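Side-chain contact in protein CyaY (Psychromonas ingrahamii, PDB 4HS5), which probably takes part in iron-sulfur cluster assembly as an iron-binding protein of the frataxin family, and may regulate the process: residues A[5-8]-A[9-13]. Sequence-based numbering, arbitrary orientation.
Sequences EFIQ and LADQL
Leu9 packs back on the Glu5 carbonyl one turn earlier in helix 3-24, the first alpha-helix of the frataxin fold and one of two helices packed on an antiparallel sheet. Leu9 N donates to Glu5 O at 3.0 Å, and this bond is nearly straight, with an N-H...O angle of 169°. The Leu9 side chain lies back over the same carbonyl. Its CG is anti to its own carbonyl carbon (chi1 -70°), which brings Leu9 CG within 3.5 Å of Glu5 O. Beyond the helix, Leu9 touches Met1 and Trp76. Gln8 takes part through its backbone: Gln8 O accepts from Gln12 N at 3.0 Å. The Gln12 chain then passes beside the same carbonyl, with Gln12 CG 3.3 Å from Gln8 O. The amide ends of both glutamines extend from the exposed side of the helix. On the sheet-facing side, Ala10 N is hydrogen-bonded to Phe6 O at 2.8 Å. The methyl of Ala10 sits over one face of the Phe6 ring. The Phe6 ring meets the His56 ring, and the Phe6 side chain also touches Trp76 of strand 75-78. One residue on, Asp11 N donates to Ile7 O. The Asp11 carboxylate folds back toward this turn, and its OD1 forms a salt bridge with Arg51 of strand 46-52. The other carboxylate oxygen, Asp11 OD2, rests 3.7 Å from the Ile7 CG2 methyl.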
loop_
_atom_site.group_PDB
_atom_site.type_symbol
_atom_site.label_atom_id
_atom_site.label_comp_id
_atom_site.label_asym_id
_atom_site.label_seq_id
_atom_site.Cartn_x
_atom_site.Cartn_y
_atom_site.Cartn_z
ATOM N N GLU A 5 4.506 -13.254 12.158
ATOM C CA GLU A 5 5.492 -12.641 11.268
ATOM C C GLU A 5 4.830 -11.817 10.161
ATOM O O GLU A 5 5.304 -10.739 9.810
ATOM C CB GLU A 5 6.386 -13.723 10.666
ATOM C CG GLU A 5 7.261 -14.403 11.722
ATOM C CD GLU A 5 7.797 -15.753 11.284
ATOM O OE1 GLU A 5 7.436 -16.220 10.189
ATOM O OE2 GLU A 5 8.582 -16.350 12.049
ATOM N N PHE A 6 3.743 -12.328 9.607
ATOM C CA PHE A 6 3.038 -11.593 8.575
ATOM C C PHE A 6 2.555 -10.277 9.164
ATOM O O PHE A 6 2.627 -9.230 8.512
ATOM C CB PHE A 6 1.878 -12.407 8.031
ATOM C CG PHE A 6 0.922 -11.598 7.198
ATOM C CD1 PHE A 6 1.284 -11.152 5.934
ATOM C CD2 PHE A 6 -0.342 -11.288 7.675
ATOM C CE1 PHE A 6 0.405 -10.404 5.163
ATOM C CE2 PHE A 6 -1.223 -10.546 6.908
ATOM C CZ PHE A 6 -0.846 -10.100 5.649
ATOM N N ILE A 7 2.084 -10.320 10.404
ATOM C CA ILE A 7 1.587 -9.125 11.072
ATOM C C ILE A 7 2.700 -8.104 11.273
ATOM O O ILE A 7 2.494 -6.904 11.042
ATOM C CB ILE A 7 0.922 -9.470 12.424
ATOM C CG1 ILE A 7 -0.362 -10.273 12.194
ATOM C CG2 ILE A 7 0.660 -8.215 13.234
ATOM C CD1 ILE A 7 -1.185 -9.807 11.011
ATOM N N GLN A 8 3.878 -8.571 11.676
ATOM C CA GLN A 8 5.035 -7.692 11.828
ATOM C C GLN A 8 5.387 -6.994 10.516
ATOM O O GLN A 8 5.574 -5.778 10.498
ATOM C CB GLN A 8 6.253 -8.454 12.358
ATOM C CG GLN A 8 6.154 -8.858 13.818
ATOM C CD GLN A 8 7.333 -9.691 14.255
ATOM O OE1 GLN A 8 7.865 -10.487 13.478
ATOM N NE2 GLN A 8 7.750 -9.520 15.506
ATOM N N LEU A 9 5.470 -7.763 9.432
ATOM C CA LEU A 9 5.809 -7.206 8.129
ATOM C C LEU A 9 4.723 -6.276 7.597
ATOM O O LEU A 9 5.028 -5.220 7.041
ATOM C CB LEU A 9 6.077 -8.336 7.136
ATOM C CG LEU A 9 7.366 -9.083 7.451
ATOM C CD1 LEU A 9 7.405 -10.378 6.671
ATOM C CD2 LEU A 9 8.572 -8.219 7.100
ATOM N N ALA A 10 3.462 -6.644 7.773
ATOM C CA ALA A 10 2.383 -5.801 7.291
ATOM C C ALA A 10 2.300 -4.505 8.101
ATOM O O ALA A 10 2.010 -3.444 7.537
ATOM C CB ALA A 10 1.058 -6.555 7.308
ATOM N N ASP A 11 2.560 -4.584 9.410
ATOM C CA ASP A 11 2.642 -3.384 10.240
ATOM C C ASP A 11 3.758 -2.466 9.771
ATOM O O ASP A 11 3.574 -1.248 9.697
ATOM C CB ASP A 11 2.862 -3.728 11.718
ATOM C CG ASP A 11 1.606 -4.224 12.404
ATOM O OD1 ASP A 11 0.520 -4.155 11.799
ATOM O OD2 ASP A 11 1.714 -4.675 13.565
ATOM N N GLN A 12 4.921 -3.039 9.481
ATOM C CA GLN A 12 6.029 -2.258 8.954
ATOM C C GLN A 12 5.621 -1.573 7.654
ATOM O O GLN A 12 5.926 -0.404 7.440
ATOM C CB GLN A 12 7.268 -3.137 8.753
ATOM C CG GLN A 12 7.954 -3.503 10.078
ATOM C CD GLN A 12 9.182 -4.355 9.892
ATOM O OE1 GLN A 12 9.433 -4.882 8.808
ATOM N NE2 GLN A 12 9.957 -4.514 10.964
ATOM N N LEU A 13 4.919 -2.298 6.791
ATOM C CA LEU A 13 4.440 -1.710 5.547
ATOM C C LEU A 13 3.482 -0.553 5.781
ATOM O O LEU A 13 3.632 0.513 5.183
ATOM C CB LEU A 13 3.761 -2.772 4.691
ATOM C CG LEU A 13 3.196 -2.301 3.349
ATOM C CD1 LEU A 13 4.266 -1.701 2.456
ATOM C CD2 LEU A 13 2.475 -3.475 2.658
#